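Local structure of putative Oleoyl-[acyl-carrier protein] thioesterase (Lactobacillus plantarum, 2OWN) at residues Glu54-His59 with Trp117-Gln122; Ile72-Arg77 with Ile102-Gly107. The protein probably hydrolyses the thioester of oleoyl and related long-chain acyl groups carried on acyl carrier protein, releasing the free fatty acid. One frame throughout, in Å; residues are numbered along the deposited sequence. Where two conformers were deposited one is given.

Contact 1: Glu54-His59 with Trp117-Gln122; sequences EMVQSH and WVMMSQ
M119 reaches from its strand to V56 on the short helix 53-58. The backbones stay well apart, with 10.0 Å between V56 CA and M119 CA, so the selenomethionine side chain spans the gap. Its first bond already points to the helix, but M119 CB is still 7.3 Å from V56 CG1. M119 CG lies anti to the carbonyl carbon (chi1 -55°) and gains little, at 6.9 Å from V56 CG1. M119 SE comes next, 6.0 Å from V56 CG1. The bend at chi3 (76°) then turns CE inward. M119 CE is the atom that touches, 4.2 Å from V56 CG1. The meeting is a single methyl-to-methyl contact between two buried residues.

The second touch is more exposed. The Q57 side chain, running extended beyond CG, meets the Q122 side chain at the exposed edge of the contact and crosses it at about a right angle. Their amide planes are 71° apart.

M55 O takes two side-chain bonds from residues further along its own segment. S58 OG bonds to M55 O at 2.6 Å, from above the carbonyl plane. H59 ND1 adds a weak bond to M55 O.

L134 touches M119 and also M55 and H59, so one loop residue lies against both segments. Helix 53-58 lies here against a strand of the hotdog fold of the N-terminal acyl-ACP thioesterase domain. That strand, 109-121, runs antiparallel between strands 61-72 and 127-128. V61 and V128 of those strands also pack on M119.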
ATOM      1  N   GLU B  54      18.743  -7.562  11.821  1.00 48.37           N
ATOM      2  CA  GLU B  54      19.291  -7.583  13.190  1.00 48.39           C
ATOM      3  C   GLU B  54      20.820  -7.723  13.210  1.00 49.05           C
ATOM      4  O   GLU B  54      21.487  -6.924  13.887  1.00 49.48           O
ATOM      5  CB  GLU B  54      18.670  -8.710  14.035  1.00 48.47           C
HETATM    6  N   MSE B  55      21.359  -8.704  12.466  1.00 49.08           N
HETATM    7  CA  MSE B  55      22.832  -8.958  12.422  1.00 48.85           C
HETATM    8  C   MSE B  55      23.612  -7.863  11.672  1.00 48.12           C
HETATM    9  O   MSE B  55      24.787  -7.666  11.984  1.00 48.03           O
HETATM   10  CB  MSE B  55      23.180 -10.382  11.919  1.00 49.80           C
HETATM   11  CG  MSE B  55      23.205 -10.672  10.414  1.00 52.07           C
HETATM   12 SE   MSE B  55      24.891 -10.254   9.459  0.75 60.87          SE
HETATM   13  CE  MSE B  55      26.081 -11.487  10.385  1.00 54.94           C
ATOM     14  N   VAL B  56      23.000  -7.208  10.670  1.00 47.44           N
ATOM     15  CA  VAL B  56      23.636  -6.075   9.940  1.00 47.12           C
ATOM     16  C   VAL B  56      23.726  -4.884  10.923  1.00 46.95           C
ATOM     17  O   VAL B  56      24.798  -4.274  11.041  1.00 46.61           O
ATOM     18  CB  VAL B  56      22.910  -5.705   8.610  1.00 46.67           C
ATOM     19  CG1 VAL B  56      23.523  -4.467   7.954  1.00 46.18           C
ATOM     20  CG2 VAL B  56      22.967  -6.868   7.641  1.00 45.46           C
ATOM     21  N   GLN B  57      22.614  -4.588  11.613  1.00 46.91           N
ATOM     22  CA  GLN B  57      22.560  -3.523  12.645  1.00 47.17           C
ATOM     23  C   GLN B  57      23.416  -3.817  13.908  1.00 47.29           C
ATOM     24  O   GLN B  57      23.762  -2.861  14.613  1.00 47.69           O
ATOM     25  CB  GLN B  57      21.112  -3.136  13.004  1.00 47.21           C
ATOM     26  CG  GLN B  57      20.405  -2.405  11.847  1.00 48.65           C
ATOM     27  CD  GLN B  57      18.992  -1.936  12.166  1.00 47.93           C
ATOM     28  OE1 GLN B  57      18.317  -2.464  13.054  1.00 52.71           O
ATOM     29  NE2 GLN B  57      18.531  -0.940  11.416  1.00 51.68           N
ATOM     30  N   SER B  58      23.743  -5.097  14.188  1.00 47.01           N
ATOM     31  CA  SER B  58      24.634  -5.474  15.328  1.00 46.65           C
ATOM     32  C   SER B  58      26.085  -4.963  15.107  1.00 46.71           C
ATOM     33  O   SER B  58      26.786  -4.695  16.089  1.00 46.47           O
ATOM     34  CB  SER B  58      24.641  -6.986  15.624  1.00 46.71           C
ATOM     35  OG  SER B  58      25.243  -7.743  14.589  1.00 45.36           O
ATOM     36  N   HIS B  59      26.506  -4.828  13.832  1.00 46.94           N
ATOM     37  CA  HIS B  59      27.830  -4.281  13.438  1.00 46.96           C
ATOM     38  C   HIS B  59      27.888  -2.712  13.402  1.00 46.91           C
ATOM     39  O   HIS B  59      28.900  -2.153  12.949  1.00 47.02           O
ATOM     40  CB  HIS B  59      28.287  -4.870  12.080  1.00 46.86           C
ATOM     41  CG  HIS B  59      28.457  -6.358  12.092  1.00 48.14           C
ATOM     42  ND1 HIS B  59      27.468  -7.225  11.684  1.00 49.00           N
ATOM     43  CD2 HIS B  59      29.501  -7.131  12.475  1.00 49.10           C
ATOM     44  CE1 HIS B  59      27.896  -8.469  11.811  1.00 48.91           C
ATOM     45  NE2 HIS B  59      29.127  -8.440  12.287  1.00 49.24           N
ATOM     46  N   TRP B 117      24.031   1.448  -3.371  1.00 34.84           N
ATOM     47  CA  TRP B 117      23.808   1.402  -1.917  1.00 36.27           C
ATOM     48  C   TRP B 117      25.100   1.736  -1.153  1.00 37.55           C
ATOM     49  O   TRP B 117      26.187   1.364  -1.604  1.00 37.77           O
ATOM     50  CB  TRP B 117      23.346   0.008  -1.507  1.00 36.84           C
ATOM     51  CG  TRP B 117      22.051  -0.465  -2.099  1.00 37.55           C
ATOM     52  CD1 TRP B 117      21.853  -0.957  -3.360  1.00 38.07           C
ATOM     53  CD2 TRP B 117      20.789  -0.567  -1.427  1.00 37.67           C
ATOM     54  NE1 TRP B 117      20.537  -1.316  -3.528  1.00 36.58           N
ATOM     55  CE2 TRP B 117      19.858  -1.101  -2.363  1.00 38.10           C
ATOM     56  CE3 TRP B 117      20.342  -0.244  -0.125  1.00 38.25           C
ATOM     57  CZ2 TRP B 117      18.491  -1.322  -2.047  1.00 36.26           C
ATOM     58  CZ3 TRP B 117      18.970  -0.470   0.208  1.00 37.46           C
ATOM     59  CH2 TRP B 117      18.064  -1.006  -0.765  1.00 38.90           C
ATOM     60  N   VAL B 118      24.957   2.396   0.003  1.00 39.69           N
ATOM     61  CA  VAL B 118      26.074   2.793   0.901  1.00 41.77           C
ATOM     62  C   VAL B 118      25.784   2.386   2.362  1.00 44.58           C
ATOM     63  O   VAL B 118      24.608   2.331   2.758  1.00 43.08           O
ATOM     64  CB  VAL B 118      26.364   4.317   0.822  1.00 41.80           C
ATOM     65  CG1 VAL B 118      26.827   4.692  -0.575  1.00 41.19           C
ATOM     66  CG2 VAL B 118      25.146   5.156   1.228  1.00 39.29           C
HETATM   67  N   MSE B 119      26.843   2.103   3.142  1.00 48.01           N
HETATM   68  CA  MSE B 119      26.693   1.728   4.561  1.00 51.48           C
HETATM   69  C   MSE B 119      26.772   2.978   5.440  1.00 53.41           C
HETATM   70  O   MSE B 119      27.821   3.637   5.476  1.00 53.26           O
HETATM   71  CB  MSE B 119      27.711   0.695   5.031  1.00 51.67           C
HETATM   72  CG  MSE B 119      27.733  -0.571   4.203  1.00 53.30           C
HETATM   73 SE   MSE B 119      28.316  -2.107   5.246  0.75 54.69          SE
HETATM   74  CE  MSE B 119      26.650  -2.356   6.214  1.00 56.22           C
HETATM   75  N   MSE B 120      25.653   3.301   6.104  1.00 56.67           N
HETATM   76  CA  MSE B 120      25.513   4.441   7.024  1.00 59.44           C
HETATM   77  C   MSE B 120      25.604   3.924   8.457  1.00 60.27           C
HETATM   78  O   MSE B 120      24.925   2.944   8.792  1.00 60.99           O
HETATM   79  CB  MSE B 120      24.174   5.168   6.828  1.00 60.70           C
HETATM   80  CG  MSE B 120      24.033   5.918   5.507  1.00 66.83           C
HETATM   81 SE   MSE B 120      25.183   7.495   5.360  0.75 82.59          SE
HETATM   82  CE  MSE B 120      24.411   8.576   6.790  1.00 81.89           C
ATOM     83  N   SER B 121      26.419   4.588   9.289  1.00 60.67           N
ATOM     84  CA  SER B 121      26.602   4.214  10.706  1.00 61.16           C
ATOM     85  C   SER B 121      25.335   4.537  11.524  1.00 61.75           C
ATOM     86  O   SER B 121      24.632   5.507  11.218  1.00 62.23           O
ATOM     87  CB  SER B 121      27.822   4.920  11.309  1.00 61.28           C
ATOM     88  OG  SER B 121      28.058   4.543  12.657  1.00 61.96           O
ATOM     89  N   GLN B 122      25.056   3.719  12.542  1.00 62.29           N
ATOM     90  CA  GLN B 122      23.872   3.899  13.416  1.00 62.97           C
ATOM     91  C   GLN B 122      24.024   5.089  14.376  1.00 63.25           C
ATOM     92  O   GLN B 122      23.083   5.885  14.511  1.00 63.45           O
ATOM     93  CB  GLN B 122      23.553   2.615  14.205  1.00 63.31           C
ATOM     94  CG  GLN B 122      23.223   1.375  13.331  1.00 64.72           C
ATOM     95  CD  GLN B 122      21.973   1.500  12.439  1.00 67.68           C
ATOM     96  OE1 GLN B 122      21.901   0.860  11.392  1.00 70.65           O
ATOM     97  NE2 GLN B 122      21.010   2.335  12.834  1.00 68.98           N
TER

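Contact 2: Ile72-Arg77 with Ile102-Gly107; sequences ITRMPR and IRDADG
P76 and I102 meet in the hotdog fold of the N-terminal acyl-ACP thioesterase domain. P76 lies in the loop after strand 61-72, and I102 near the end of strand 95-103. The touch is apolar, with P76 CG 4.1 Å from I102 CG2. The two side chains cross at about a right angle. With CG2 of I102 anti to the backbone N, it is this methyl, not the longer CG1 branch, that meets P76. V82 packs on both residues. L110 lies against P76, and L34 of helix 31-48 against I102.

The second approach is electrostatic. R74 NH2 lies 4.2 Å from D104 OD2, too far for a salt bridge. The carboxylate oxygen sits oblique to the guanidinium plane. The opposite charges probably attract weakly. The true salt bridge of R74 NH2 is with E80 OE2, and E80 OE1 accepts a hydrogen bond from R77 N. R74 NH1 also gives a weak bond to M75 O, 3.4 Å long.

D104 is fixed from its own side of the contact. It opens a type I beta turn, D104 to G107, in the hairpin that links strands 95-103 and 109-121. Its OD1 accepts a hydrogen bond from Q108 N. G107 has a phi of 90°, where a side chain would jam against the carbonyl O of D106, which suits a glycine. The turn is closed by G107 N, which bonds to D104 O at 3.1 Å.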
ATOM      1  N   ILE B  72      11.571   0.295 -17.801  1.00 34.27           N
ATOM      2  CA  ILE B  72      10.240  -0.345 -17.814  1.00 35.02           C
ATOM      3  C   ILE B  72       9.745  -0.678 -19.235  1.00 34.42           C
ATOM      4  O   ILE B  72       9.536   0.232 -20.035  1.00 34.55           O
ATOM      5  CB  ILE B  72       9.184   0.545 -17.068  1.00 35.80           C
ATOM      6  CG1 ILE B  72       9.640   0.840 -15.626  1.00 37.42           C
ATOM      7  CG2 ILE B  72       7.793  -0.124 -17.056  1.00 34.19           C
ATOM      8  CD1 ILE B  72       8.742   1.749 -14.859  1.00 37.93           C
ATOM      9  N   THR B  73       9.581  -1.982 -19.526  1.00 34.21           N
ATOM     10  CA  THR B  73       9.019  -2.495 -20.799  1.00 34.28           C
ATOM     11  C   THR B  73       7.494  -2.347 -20.630  1.00 34.41           C
ATOM     12  O   THR B  73       6.816  -1.779 -21.492  1.00 34.80           O
ATOM     13  CB  THR B  73       9.454  -3.940 -21.098  1.00 34.47           C
ATOM     14  OG1 THR B  73      10.881  -3.977 -21.236  1.00 31.66           O
ATOM     15  CG2 THR B  73       8.814  -4.469 -22.381  1.00 36.78           C
ATOM     16  N   ARG B  74       6.972  -2.928 -19.550  1.00 35.03           N
ATOM     17  CA  ARG B  74       5.556  -2.762 -19.147  1.00 37.03           C
ATOM     18  C   ARG B  74       5.425  -3.060 -17.655  1.00 35.46           C
ATOM     19  O   ARG B  74       6.149  -3.922 -17.149  1.00 34.93           O
ATOM     20  CB  ARG B  74       4.547  -3.590 -19.955  1.00 37.82           C
ATOM     21  CG  ARG B  74       4.490  -5.098 -19.716  1.00 40.36           C
ATOM     22  CD  ARG B  74       3.314  -5.673 -20.436  1.00 39.95           C
ATOM     23  NE  ARG B  74       3.184  -7.098 -20.158  1.00 39.70           N
ATOM     24  CZ  ARG B  74       2.580  -7.656 -19.101  1.00 40.73           C
ATOM     25  NH1 ARG B  74       2.041  -6.929 -18.107  1.00 39.59           N
ATOM     26  NH2 ARG B  74       2.549  -8.994 -19.022  1.00 36.96           N
HETATM   27  N   MSE B  75       4.506  -2.370 -16.979  1.00 34.10           N
HETATM   28  CA  MSE B  75       4.273  -2.585 -15.550  1.00 34.80           C
HETATM   29  C   MSE B  75       3.466  -3.863 -15.351  1.00 33.98           C
HETATM   30  O   MSE B  75       2.661  -4.208 -16.238  1.00 34.07           O
HETATM   31  CB  MSE B  75       3.547  -1.403 -14.889  1.00 34.87           C
HETATM   32  CG  MSE B  75       4.360  -0.121 -14.912  1.00 36.50           C
HETATM   33 SE   MSE B  75       5.977  -0.270 -13.825  0.75 44.02          SE
HETATM   34  CE  MSE B  75       5.235   0.037 -12.066  1.00 42.52           C
ATOM     35  N   PRO B  76       3.728  -4.612 -14.245  1.00 33.45           N
ATOM     36  CA  PRO B  76       2.914  -5.792 -13.963  1.00 33.94           C
ATOM     37  C   PRO B  76       1.405  -5.446 -13.817  1.00 34.90           C
ATOM     38  O   PRO B  76       1.068  -4.370 -13.307  1.00 34.50           O
ATOM     39  CB  PRO B  76       3.492  -6.292 -12.638  1.00 33.17           C
ATOM     40  CG  PRO B  76       4.870  -5.854 -12.654  1.00 33.07           C
ATOM     41  CD  PRO B  76       4.816  -4.500 -13.245  1.00 33.30           C
ATOM     42  N   ARG B  77       0.551  -6.324 -14.330  1.00 35.34           N
ATOM     43  CA  ARG B  77      -0.912  -6.172 -14.303  1.00 36.64           C
ATOM     44  C   ARG B  77      -1.490  -6.817 -13.047  1.00 35.07           C
ATOM     45  O   ARG B  77      -0.844  -7.696 -12.452  1.00 31.78           O
ATOM     46  CB  ARG B  77      -1.524  -6.865 -15.530  1.00 36.30           C
ATOM     47  CG  ARG B  77      -1.139  -6.253 -16.886  1.00 42.05           C
ATOM     48  CD  ARG B  77      -1.240  -7.275 -18.034  1.00 45.80           C
ATOM     49  NE  ARG B  77      -2.516  -7.994 -18.105  1.00 57.00           N
ATOM     50  CZ  ARG B  77      -2.791  -9.027 -18.924  1.00 61.80           C
ATOM     51  NH1 ARG B  77      -1.883  -9.528 -19.792  1.00 63.18           N
ATOM     52  NH2 ARG B  77      -4.011  -9.591 -18.867  1.00 63.10           N
ATOM     53  N   ILE B 102      12.277  -7.928 -13.066  1.00 32.18           N
ATOM     54  CA  ILE B 102      10.863  -8.283 -12.860  1.00 33.14           C
ATOM     55  C   ILE B 102      10.483  -8.879 -14.223  1.00 33.34           C
ATOM     56  O   ILE B 102      10.590  -8.162 -15.240  1.00 32.20           O
ATOM     57  CB  ILE B 102       9.971  -7.080 -12.499  1.00 34.53           C
ATOM     58  CG1 ILE B 102      10.528  -6.273 -11.310  1.00 37.75           C
ATOM     59  CG2 ILE B 102       8.555  -7.539 -12.202  1.00 30.81           C
ATOM     60  CD1 ILE B 102      10.688  -7.021 -10.042  1.00 42.92           C
ATOM     61  N   ARG B 103      10.084 -10.165 -14.224  1.00 33.51           N
ATOM     62  CA  ARG B 103       9.701 -10.921 -15.430  0.50 34.07           C
ATOM     63  C   ARG B 103       8.293 -11.502 -15.315  1.00 34.49           C
ATOM     64  O   ARG B 103       7.805 -11.733 -14.195  1.00 33.38           O
ATOM     65  CB  ARG B 103      10.692 -12.068 -15.672  0.50 34.03           C
ATOM     66  CG  ARG B 103      12.150 -11.647 -15.880  0.50 34.42           C
ATOM     67  CD  ARG B 103      13.018 -12.864 -16.204  0.50 34.78           C
ATOM     68  NE  ARG B 103      14.413 -12.524 -16.532  0.50 36.26           N
ATOM     69  CZ  ARG B 103      15.483 -12.522 -15.712  0.50 35.75           C
ATOM     70  NH1 ARG B 103      15.417 -12.868 -14.411  0.50 34.50           N
ATOM     71  NH2 ARG B 103      16.679 -12.175 -16.220  0.50 37.04           N
ATOM     72  N   ASP B 104       7.655 -11.754 -16.473  1.00 35.24           N
ATOM     73  CA  ASP B 104       6.283 -12.340 -16.522  1.00 37.44           C
ATOM     74  C   ASP B 104       6.340 -13.876 -16.385  1.00 38.01           C
ATOM     75  O   ASP B 104       7.439 -14.449 -16.317  1.00 36.41           O
ATOM     76  CB  ASP B 104       5.463 -11.861 -17.764  1.00 37.79           C
ATOM     77  CG  ASP B 104       5.965 -12.384 -19.132  1.00 39.31           C
ATOM     78  OD1 ASP B 104       6.840 -13.276 -19.255  1.00 41.39           O
ATOM     79  OD2 ASP B 104       5.421 -11.865 -20.132  1.00 40.65           O
ATOM     80  N   ALA B 105       5.160 -14.514 -16.361  1.00 40.07           N
ATOM     81  CA  ALA B 105       5.012 -15.996 -16.275  1.00 41.30           C
ATOM     82  C   ALA B 105       5.730 -16.786 -17.396  1.00 42.39           C
ATOM     83  O   ALA B 105       6.230 -17.893 -17.145  1.00 42.61           O
ATOM     84  CB  ALA B 105       3.520 -16.397 -16.203  1.00 41.37           C
ATOM     85  N   ASP B 106       5.786 -16.198 -18.600  1.00 43.25           N
ATOM     86  CA  ASP B 106       6.476 -16.777 -19.780  1.00 43.51           C
ATOM     87  C   ASP B 106       7.998 -16.447 -19.865  1.00 42.89           C
ATOM     88  O   ASP B 106       8.646 -16.886 -20.822  1.00 41.79           O
ATOM     89  CB  ASP B 106       5.764 -16.335 -21.084  1.00 44.72           C
ATOM     90  CG  ASP B 106       4.285 -16.750 -21.140  1.00 48.47           C
ATOM     91  OD1 ASP B 106       3.917 -17.839 -20.642  1.00 57.56           O
ATOM     92  OD2 ASP B 106       3.488 -15.989 -21.728  1.00 56.37           O
ATOM     93  N   GLY B 107       8.558 -15.711 -18.886  1.00 42.36           N
ATOM     94  CA  GLY B 107       9.985 -15.325 -18.848  1.00 41.53           C
ATOM     95  C   GLY B 107      10.394 -14.007 -19.504  1.00 40.96           C
ATOM     96  O   GLY B 107      11.577 -13.645 -19.421  1.00 40.82           O
TER

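In the fold
Contact 1 and contact 2 lie on opposite sides of the chain's centre; their centres lie about 20 Å and 17 Å from it. The two centres are 32 Å apart, and their nearest atoms about 13 Å, so they do not touch. They are linked through the sheet. Strand 95-103 carries I102 of contact 2, and strand 109-121 carries M119 of contact 1. These strands are antiparallel neighbours and follow each other in the chain. Contact 2 is nested in the loop that contact 1 closes. All four segments belong to the N-terminal hotdog region. Contact 1 joins helix 53-58 to the sheet, whereas contact 2 joins a loop to the turn end of a hairpin.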